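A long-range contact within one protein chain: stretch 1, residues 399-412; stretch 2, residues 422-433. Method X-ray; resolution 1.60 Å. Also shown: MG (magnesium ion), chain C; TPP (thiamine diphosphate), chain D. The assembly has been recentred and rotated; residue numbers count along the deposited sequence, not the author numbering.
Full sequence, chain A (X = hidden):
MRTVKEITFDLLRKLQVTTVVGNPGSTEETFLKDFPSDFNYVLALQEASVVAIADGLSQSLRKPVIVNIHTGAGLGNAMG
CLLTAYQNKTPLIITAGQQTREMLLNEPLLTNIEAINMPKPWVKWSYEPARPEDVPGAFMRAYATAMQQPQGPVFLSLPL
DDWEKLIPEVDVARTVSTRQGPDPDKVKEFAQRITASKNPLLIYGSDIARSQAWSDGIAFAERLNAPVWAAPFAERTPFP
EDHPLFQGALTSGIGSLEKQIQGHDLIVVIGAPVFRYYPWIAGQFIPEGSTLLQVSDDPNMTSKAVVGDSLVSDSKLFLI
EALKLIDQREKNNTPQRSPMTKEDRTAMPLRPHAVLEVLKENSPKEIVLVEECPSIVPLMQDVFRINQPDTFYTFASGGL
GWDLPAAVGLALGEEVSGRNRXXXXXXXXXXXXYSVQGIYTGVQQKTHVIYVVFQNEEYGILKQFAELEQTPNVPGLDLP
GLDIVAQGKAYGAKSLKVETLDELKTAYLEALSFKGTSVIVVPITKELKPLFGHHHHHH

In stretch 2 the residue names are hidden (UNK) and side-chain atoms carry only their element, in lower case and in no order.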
ATOM      1  N   GLY A 399      21.878   2.386   8.309  1.00 11.85           N
ATOM      2  CA  GLY A 399      22.031   2.080   6.895  1.00 12.37           C
ATOM      3  C   GLY A 399      23.316   2.617   6.282  1.00 11.44           C
ATOM      4  O   GLY A 399      23.455   3.815   6.034  1.00 11.76           O
ATOM      5  N   LEU A 400      24.267   1.723   6.029  1.00 10.71           N
ATOM      6  CA  LEU A 400      25.544   2.127   5.466  1.00 10.15           C
ATOM      7  C   LEU A 400      25.374   2.777   4.095  1.00 11.63           C
ATOM      8  O   LEU A 400      24.453   2.443   3.342  1.00 12.83           O
ATOM      9  CB  LEU A 400      26.486   0.923   5.375  1.00  9.68           C
ATOM     10  CG  LEU A 400      26.784   0.219   6.694  1.00 11.16           C
ATOM     11  CD1 LEU A 400      27.767  -0.938   6.455  1.00 14.03           C
ATOM     12  CD2 LEU A 400      27.353   1.218   7.694  1.00 15.00           C
ATOM     13  N   GLY A 401      26.259   3.719   3.784  1.00 11.62           N
ATOM     14  CA  GLY A 401      26.185   4.471   2.542  1.00 12.08           C
ATOM     15  C   GLY A 401      25.632   5.875   2.744  1.00 13.23           C
ATOM     16  O   GLY A 401      25.511   6.642   1.796  1.00 12.69           O
ATOM     17  N   TRP A 402      25.293   6.218   3.983  1.00 10.02           N
ATOM     18  CA  TRP A 402      24.719   7.536   4.234  1.00 11.57           C
ATOM     19  C   TRP A 402      25.790   8.579   4.547  1.00 11.13           C
ATOM     20  O   TRP A 402      25.737   9.700   4.039  1.00 10.58           O
ATOM     21  CB  TRP A 402      23.699   7.480   5.375  1.00 11.00           C
ATOM     22  CG  TRP A 402      23.009   8.793   5.595  1.00  9.02           C
ATOM     23  CD1 TRP A 402      21.940   9.287   4.896  1.00  9.81           C
ATOM     24  CD2 TRP A 402      23.347   9.785   6.568  1.00 11.05           C
ATOM     25  NE1 TRP A 402      21.591  10.522   5.384  1.00 11.00           N
ATOM     26  CE2 TRP A 402      22.439  10.852   6.411  1.00 11.68           C
ATOM     27  CE3 TRP A 402      24.334   9.879   7.558  1.00 10.70           C
ATOM     28  CZ2 TRP A 402      22.486  12.004   7.204  1.00 11.11           C
ATOM     29  CZ3 TRP A 402      24.373  11.025   8.356  1.00 12.37           C
ATOM     30  CH2 TRP A 402      23.454  12.068   8.168  1.00 10.39           C
ATOM     31  N   ASP A 403      26.757   8.213   5.379  1.00 10.02           N
ATOM     32  CA  ASP A 403      27.645   9.216   5.976  1.00 10.56           C
ATOM     33  C   ASP A 403      28.644   9.841   5.012  1.00  9.99           C
ATOM     34  O   ASP A 403      28.937  11.038   5.100  1.00  9.32           O
ATOM     35  CB  ASP A 403      28.348   8.661   7.219  1.00 10.67           C
ATOM     36  CG  ASP A 403      27.395   8.533   8.405  1.00 11.40           C
ATOM     37  OD1 ASP A 403      27.284   9.517   9.166  1.00 14.98           O
ATOM     38  OD2 ASP A 403      26.741   7.472   8.552  1.00 13.85           O
ATOM     39  N   LEU A 404      29.171   9.043   4.088  1.00  9.84           N
ATOM     40  CA  LEU A 404      30.124   9.573   3.129  1.00 11.17           C
ATOM     41  C   LEU A 404      29.525  10.737   2.321  1.00  9.90           C
ATOM     42  O   LEU A 404      30.074  11.835   2.326  1.00 10.72           O
ATOM     43  CB  LEU A 404      30.695   8.464   2.237  1.00  8.75           C
ATOM     44  CG  LEU A 404      31.831   8.891   1.301  1.00  8.01           C
ATOM     45  CD1 LEU A 404      32.607   7.668   0.857  1.00 11.59           C
ATOM     46  CD2 LEU A 404      31.295   9.666   0.098  1.00 10.75           C
ATOM     47  N   PRO A 405      28.387  10.510   1.646  1.00  9.40           N
ATOM     48  CA  PRO A 405      27.755  11.658   0.984  1.00  7.70           C
ATOM     49  C   PRO A 405      27.165  12.696   1.957  1.00  8.84           C
ATOM     50  O   PRO A 405      27.186  13.895   1.652  1.00 10.93           O
ATOM     51  CB  PRO A 405      26.679  11.017   0.092  1.00  8.55           C
ATOM     52  CG  PRO A 405      26.454   9.642   0.670  1.00  9.64           C
ATOM     53  CD  PRO A 405      27.762   9.223   1.277  1.00 10.28           C
ATOM     54  N   ALA A 406      26.677  12.278   3.120  1.00  8.50           N
ATOM     55  CA  ALA A 406      26.112  13.270   4.041  1.00  9.12           C
ATOM     56  C   ALA A 406      27.174  14.290   4.470  1.00  8.45           C
ATOM     57  O   ALA A 406      26.870  15.480   4.650  1.00  9.33           O
ATOM     58  CB  ALA A 406      25.469  12.606   5.259  1.00  8.66           C
ATOM     59  N   ALA A 407      28.416  13.825   4.607  1.00  9.71           N
ATOM     60  CA  ALA A 407      29.540  14.698   4.931  1.00  9.51           C
ATOM     61  C   ALA A 407      29.679  15.819   3.911  1.00 10.71           C
ATOM     62  O   ALA A 407      29.947  16.967   4.276  1.00 11.13           O
ATOM     63  CB  ALA A 407      30.834  13.901   5.009  1.00  8.53           C
ATOM     64  N   VAL A 408      29.511  15.481   2.635  1.00  8.09           N
ATOM     65  CA  VAL A 408      29.560  16.489   1.579  1.00 10.72           C
ATOM     66  C   VAL A 408      28.443  17.507   1.778  1.00 10.73           C
ATOM     67  O   VAL A 408      28.648  18.704   1.604  1.00 11.13           O
ATOM     68  CB  VAL A 408      29.479  15.867   0.162  1.00 10.47           C
ATOM     69  CG1 VAL A 408      29.342  16.956  -0.894  1.00  9.78           C
ATOM     70  CG2 VAL A 408      30.708  14.996  -0.119  1.00 11.30           C
ATOM     71  N   GLY A 409      27.256  17.030   2.139  1.00  9.57           N
ATOM     72  CA  GLY A 409      26.140  17.931   2.366  1.00 10.83           C
ATOM     73  C   GLY A 409      26.383  18.847   3.558  1.00 10.48           C
ATOM     74  O   GLY A 409      26.052  20.036   3.517  1.00  9.52           O
ATOM     75  N   LEU A 410      26.951  18.293   4.629  1.00  8.91           N
ATOM     76  CA  LEU A 410      27.291  19.076   5.818  1.00  9.98           C
ATOM     77  C   LEU A 410      28.326  20.143   5.451  1.00 11.25           C
ATOM     78  O   LEU A 410      28.226  21.293   5.885  1.00 12.63           O
ATOM     79  CB  LEU A 410      27.811  18.169   6.953  1.00  8.67           C
ATOM     80  CG  LEU A 410      26.714  17.304   7.605  1.00 10.29           C
ATOM     81  CD1 LEU A 410      27.293  16.121   8.389  1.00 11.46           C
ATOM     82  CD2 LEU A 410      25.799  18.167   8.485  1.00 12.57           C
ATOM     83  N   ALA A 411      29.288  19.768   4.618  1.00  8.84           N
ATOM     84  CA  ALA A 411      30.289  20.709   4.119  1.00 10.75           C
ATOM     85  C   ALA A 411      29.680  21.841   3.288  1.00 12.65           C
ATOM     86  O   ALA A 411      30.072  23.006   3.433  1.00 11.81           O
ATOM     87  CB  ALA A 411      31.375  19.971   3.322  1.00 11.41           C
ATOM     88  N   LEU A 412      28.740  21.512   2.410  1.00 10.27           N
ATOM     89  CA  LEU A 412      28.018  22.532   1.654  1.00 12.82           C
ATOM     90  C   LEU A 412      27.321  23.493   2.618  1.00 12.40           C
ATOM     91  O   LEU A 412      27.282  24.699   2.385  1.00 13.78           O
ATOM     92  CB  LEU A 412      26.998  21.891   0.700  1.00 11.12           C
ATOM     93  CG  LEU A 412      27.575  21.142  -0.512  1.00 13.92           C
ATOM     94  CD1 LEU A 412      26.457  20.461  -1.279  1.00 12.64           C
ATOM     95  CD2 LEU A 412      28.361  22.085  -1.440  1.00 13.04           C
ATOM     96  N   UNK A 422      36.023  22.487   8.678  1.00 12.02           N
ATOM     97  CA  UNK A 422      36.285  21.261   7.916  1.00 14.43           C
ATOM     98  C   UNK A 422      35.398  20.124   8.421  1.00 12.50           C
ATOM     99  O   UNK A 422      35.092  20.085   9.612  1.00 12.96           O
ATOM    100  c   UNK A 422      37.165  22.878   9.523  1.00 17.66           C
ATOM    101  c   UNK A 422      37.758  20.964   8.213  1.00 13.89           C
ATOM    102  c   UNK A 422      38.031  21.644   9.511  1.00 19.93           C
ATOM    103  N   UNK A 423      34.976  19.230   7.533  1.00  9.85           N
ATOM    104  CA  UNK A 423      34.201  18.069   7.963  1.00 12.04           C
ATOM    105  C   UNK A 423      35.107  16.843   7.961  1.00 12.66           C
ATOM    106  O   UNK A 423      35.510  16.367   6.900  1.00 13.15           O
ATOM    107  c   UNK A 423      32.219  16.573   7.518  1.00 12.91           C
ATOM    108  c   UNK A 423      32.995  17.811   7.047  1.00 12.32           C
ATOM    109  c   UNK A 423      32.089  19.047   6.992  1.00 12.25           C
ATOM    110  N   UNK A 424      35.430  16.341   9.148  1.00  8.91           N
ATOM    111  CA  UNK A 424      36.299  15.179   9.270  1.00 10.66           C
ATOM    112  C   UNK A 424      35.425  13.935   9.396  1.00 11.34           C
ATOM    113  O   UNK A 424      34.559  13.860  10.268  1.00 12.65           O
ATOM    114  c   UNK A 424      38.076  16.558  10.374  1.00 12.57           C
ATOM    115  c   UNK A 424      37.199  15.308  10.501  1.00 11.47           C
ATOM    116  c   UNK A 424      38.071  14.079  10.659  1.00 12.88           C
ATOM    117  N   UNK A 425      35.643  12.963   8.520  1.00  9.09           N
ATOM    118  CA  UNK A 425      34.717  11.829   8.401  1.00 10.36           C
ATOM    119  C   UNK A 425      35.442  10.495   8.627  1.00 11.12           C
ATOM    120  O   UNK A 425      36.326  10.120   7.844  1.00 13.37           O
ATOM    121  c   UNK A 425      34.014  11.865   7.020  1.00 11.40           C
ATOM    122  c   UNK A 425      32.917  10.813   6.942  1.00 13.54           C
ATOM    123  o   UNK A 425      33.431  13.163   6.819  1.00 11.75           O
ATOM    124  N   UNK A 426      35.073   9.789   9.697  1.00  9.79           N
ATOM    125  CA  UNK A 426      35.725   8.535  10.084  1.00 10.51           C
ATOM    126  C   UNK A 426      34.977   7.376   9.432  1.00 11.42           C
ATOM    127  O   UNK A 426      33.825   7.109   9.781  1.00 12.41           O
ATOM    128  c   UNK A 426      37.616   9.924  12.133  1.00 12.97           C
ATOM    129  c   UNK A 426      36.155   9.587  12.423  1.00 11.93           C
ATOM    130  c   UNK A 426      35.909   9.386  13.932  1.00 16.19           C
ATOM    131  c   UNK A 426      35.685   8.376  11.603  1.00 11.34           C
ATOM    132  N   UNK A 427      35.615   6.700   8.478  1.00  9.41           N
ATOM    133  CA  UNK A 427      34.919   5.716   7.639  1.00 10.30           C
ATOM    134  C   UNK A 427      35.540   4.336   7.753  1.00 12.05           C
ATOM    135  O   UNK A 427      36.757   4.199   7.714  1.00 14.02           O
ATOM    136  s   UNK A 427      32.507   7.318   6.052  1.00 14.29           S
ATOM    137  c   UNK A 427      34.996   6.128   6.161  1.00 12.83           C
ATOM    138  c   UNK A 427      34.287   7.416   5.801  1.00 13.76           C
ATOM    139  c   UNK A 427      32.081   5.840   5.121  1.00 11.80           C
ATOM    140  N   UNK A 428      34.716   3.301   7.850  1.00 11.85           N
ATOM    141  CA  UNK A 428      35.241   1.957   7.699  1.00 10.59           C
ATOM    142  C   UNK A 428      35.500   1.667   6.227  1.00 10.42           C
ATOM    143  O   UNK A 428      34.897   2.300   5.352  1.00 10.43           O
ATOM    144  N   UNK A 429      36.385   0.714   5.936  1.00 10.36           N
ATOM    145  CA  UNK A 429      36.655   0.365   4.543  1.00 10.41           C
ATOM    146  C   UNK A 429      35.447  -0.281   3.828  1.00 11.17           C
ATOM    147  O   UNK A 429      35.216  -0.019   2.645  1.00 11.02           O
ATOM    148  o   UNK A 429      38.894  -2.559   4.953  1.00 16.79           O
ATOM    149  c   UNK A 429      37.956  -0.446   4.362  1.00 12.02           C
ATOM    150  o   UNK A 429      37.247  -1.832   6.175  1.00 13.09           O
ATOM    151  c   UNK A 429      38.020  -1.703   5.219  1.00 14.35           C
ATOM    152  N   UNK A 430      34.687  -1.108   4.542  1.00 11.25           N
ATOM    153  CA  UNK A 430      33.450  -1.662   4.006  1.00  9.97           C
ATOM    154  C   UNK A 430      32.394  -0.589   3.774  1.00 12.31           C
ATOM    155  O   UNK A 430      31.806  -0.497   2.690  1.00  9.46           O
ATOM    156  N   UNK A 431      32.158   0.225   4.801  1.00  9.86           N
ATOM    157  CA  UNK A 431      31.180   1.310   4.732  1.00  9.72           C
ATOM    158  C   UNK A 431      31.472   2.266   3.582  1.00 10.27           C
ATOM    159  O   UNK A 431      30.560   2.718   2.906  1.00  8.73           O
ATOM    160  o   UNK A 431      30.584   1.346   7.099  1.00 14.15           O
ATOM    161  c   UNK A 431      31.157   2.104   6.043  1.00 12.28           C
ATOM    162  N   UNK A 432      32.751   2.572   3.381  1.00 11.25           N
ATOM    163  CA  UNK A 432      33.215   3.495   2.338  1.00 11.05           C
ATOM    164  C   UNK A 432      32.687   3.124   0.949  1.00 10.06           C
ATOM    165  O   UNK A 432      32.436   4.001   0.123  1.00 10.63           O
ATOM    166  c   UNK A 432      36.081   6.961   1.566  1.00 14.87           C
ATOM    167  c   UNK A 432      36.676   6.761   0.334  1.00 11.82           C
ATOM    168  c   UNK A 432      36.647   5.516  -0.256  1.00 12.86           C
ATOM    169  c   UNK A 432      34.749   3.481   2.331  1.00  9.15           C
ATOM    170  c   UNK A 432      35.450   5.903   2.210  1.00 12.59           C
ATOM    171  c   UNK A 432      35.394   4.647   1.617  1.00 10.85           C
ATOM    172  c   UNK A 432      36.008   4.463   0.389  1.00 12.42           C
ATOM    173  N   UNK A 433      32.511   1.825   0.696  1.00  9.12           N
ATOM    174  CA  UNK A 433      32.122   1.344  -0.635  1.00 10.27           C
ATOM    175  C   UNK A 433      30.684   1.632  -1.047  1.00  9.82           C
ATOM    176  O   UNK A 433      30.399   1.753  -2.234  1.00 10.98           O
ATOM    177  c   UNK A 433      34.817   0.030  -1.038  1.00 12.60           C
ATOM    178  o   UNK A 433      34.756   0.151  -2.266  1.00 14.65           O
ATOM    179  c   UNK A 433      33.703  -0.648  -0.277  1.00 12.49           C
ATOM    180  c   UNK A 433      32.334  -0.171  -0.738  1.00  9.80           C
ATOM    181  n   UNK A 433      35.830   0.511  -0.314  1.00 14.70           N
TER
HETATM  182 MG    MG C 601      36.331  -2.668   8.011  1.00 10.32          MG
HETATM  183  N1' TPP D 602      24.154  -2.945   4.078  1.00 11.16           N
HETATM  184  C2' TPP D 602      23.656  -1.706   4.451  1.00 13.06           C
HETATM  185  CM2 TPP D 602      23.112  -0.765   3.418  1.00 13.69           C
HETATM  186  N3' TPP D 602      23.633  -1.323   5.779  1.00 11.81           N
HETATM  187  C4' TPP D 602      24.117  -2.171   6.743  1.00 14.76           C
HETATM  188  N4' TPP D 602      24.078  -1.802   8.022  1.00 14.21           N
HETATM  189  C5' TPP D 602      24.655  -3.405   6.375  1.00 13.17           C
HETATM  190  C6' TPP D 602      24.660  -3.806   5.040  1.00 13.00           C
HETATM  191  C7' TPP D 602      25.184  -4.338   7.433  1.00 13.93           C
HETATM  192  N3  TPP D 602      26.434  -3.962   8.079  1.00 15.00           N
HETATM  193  C2  TPP D 602      26.531  -3.384   9.334  1.00 20.14           C
HETATM  194  S1  TPP D 602      28.041  -3.106   9.818  0.75 14.64           S
HETATM  195  C5  TPP D 602      28.635  -3.722   8.447  1.00 11.77           C
HETATM  196  C4  TPP D 602      27.669  -4.179   7.555  1.00 19.58           C
HETATM  197  CM4 TPP D 602      27.937  -4.796   6.205  1.00 12.14           C
HETATM  198  C6  TPP D 602      30.133  -3.758   8.326  1.00 17.16           C
HETATM  199  C7  TPP D 602      30.820  -2.403   8.345  1.00 13.81           C
HETATM  200  O7  TPP D 602      32.150  -2.666   7.964  1.00 16.37           O
HETATM  201  PA  TPP D 602      33.264  -1.506   7.935  1.00 14.79           P
HETATM  202  O1A TPP D 602      32.656  -0.264   7.348  1.00 14.04           O
HETATM  203  O2A TPP D 602      34.457  -1.953   7.153  1.00 14.48           O
HETATM  204  O3A TPP D 602      33.526  -1.176   9.487  1.00 13.58           O
HETATM  205  PB  TPP D 602      34.288  -2.070  10.584  1.00 14.54           P
HETATM  206  O1B TPP D 602      33.229  -2.818  11.327  1.00 17.35           O
HETATM  207  O2B TPP D 602      35.002  -1.092  11.491  1.00 18.59           O
HETATM  208  O3B TPP D 602      35.228  -3.036   9.937  1.00 12.17           O
HETATM  209  O   HOH W   1      36.876  -0.632   9.045  1.00 13.80           O

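Position 422 has three side-chain carbons that close a ring onto its own backbone N, and its CA-to-CB bond points away from stretch 1. Only proline makes that ring: Pro422, in the loop just before the strand.

Position 423 carries three carbons, one bearing the other two, and points toward the helix. Its branches lie against Ala407, Leu410 and Ala411. A fork at CB with two carbons and no heteroatom is valine. Val423 CG1 is 3.9 Å from Ala407 CB, and Val423 CG2 is 3.9 Å from Ala411 CB; a short, branched, apolar side chain suits this shallow surface.

Position 424 has the same three-carbon fork, but in strand alternation it points away from the helix and touches nothing there. It is Val424, buried against other parts of the protein.

At position 425 CB carries one oxygen and one carbon, and the side chain reaches Ala407; the pair of branches identifies Thr425. Its OG1 comes within 3.3 Å of Ala407 CB and finds no hydrogen-bond partner in the model, so the residue serves here mainly as a small, beta-branched filler, close in shape to valine.

Position 426 has four carbons forked at the second, the pattern of leucine. Leu426 is out of reach of stretch 1, and its buried apolar side chain packs elsewhere in the structure.

Position 427 is an unbranched chain of two carbons, a sulfur and a terminal carbon that reaches Leu404, which can only be methionine. The chain of Met427 folds through three m rotamers, and its CE lies 4.1 Å from Leu404 CB; a flexible thioether can bend to fit such a gap.

Position 428 has no side-chain atoms: Gly428. An ideal CB here would sit 2.2 Å from TPP O1A, so the cofactor leaves no room for one.

Position 429 has two carbons, the second with two oxygens, a carboxylate attached directly to CB: Asp429. Its OD1 binds the magnesium at 2.2 Å from MG, for which a short anionic side chain is well suited.

Position 430 again lacks a side chain. A CB on Gly430 would lie 2.8 Å from TPP O2A, the same atom that accepts a hydrogen bond from Gly430 N at 2.8 Å.

Position 431 has one carbon, then one oxygen, and approaches Leu400: Ser431. Its short hydroxyl can reach the phosphate alongside Leu400: OG donates to TPP O1A at 2.6 Å while lying 3.3 Å from Leu400 CD2.

Position 432 shows one carbon and a six-carbon ring without oxygen, packed against Leu404, hence Phe432. The flat ring offers a broad apolar face to Leu404 CD1, 4.0 Å from the centroid.

Position 433 has three carbons, the third with oxygen and nitrogen, and points away from stretch 1: Gln433, whose long amide can bend back so that NE2 donates to Asp429 O at 3.1 Å.

The helix and strand run nearly antiparallel, 171° apart, and no hydrogen bond joins the stretches. Apolar packing holds them together, while Leu400 N, together with Gly430 and Ser431 after the strand, binds the same cofactor.

Stretch 2 422-433: PVVTLMGDGSFQ
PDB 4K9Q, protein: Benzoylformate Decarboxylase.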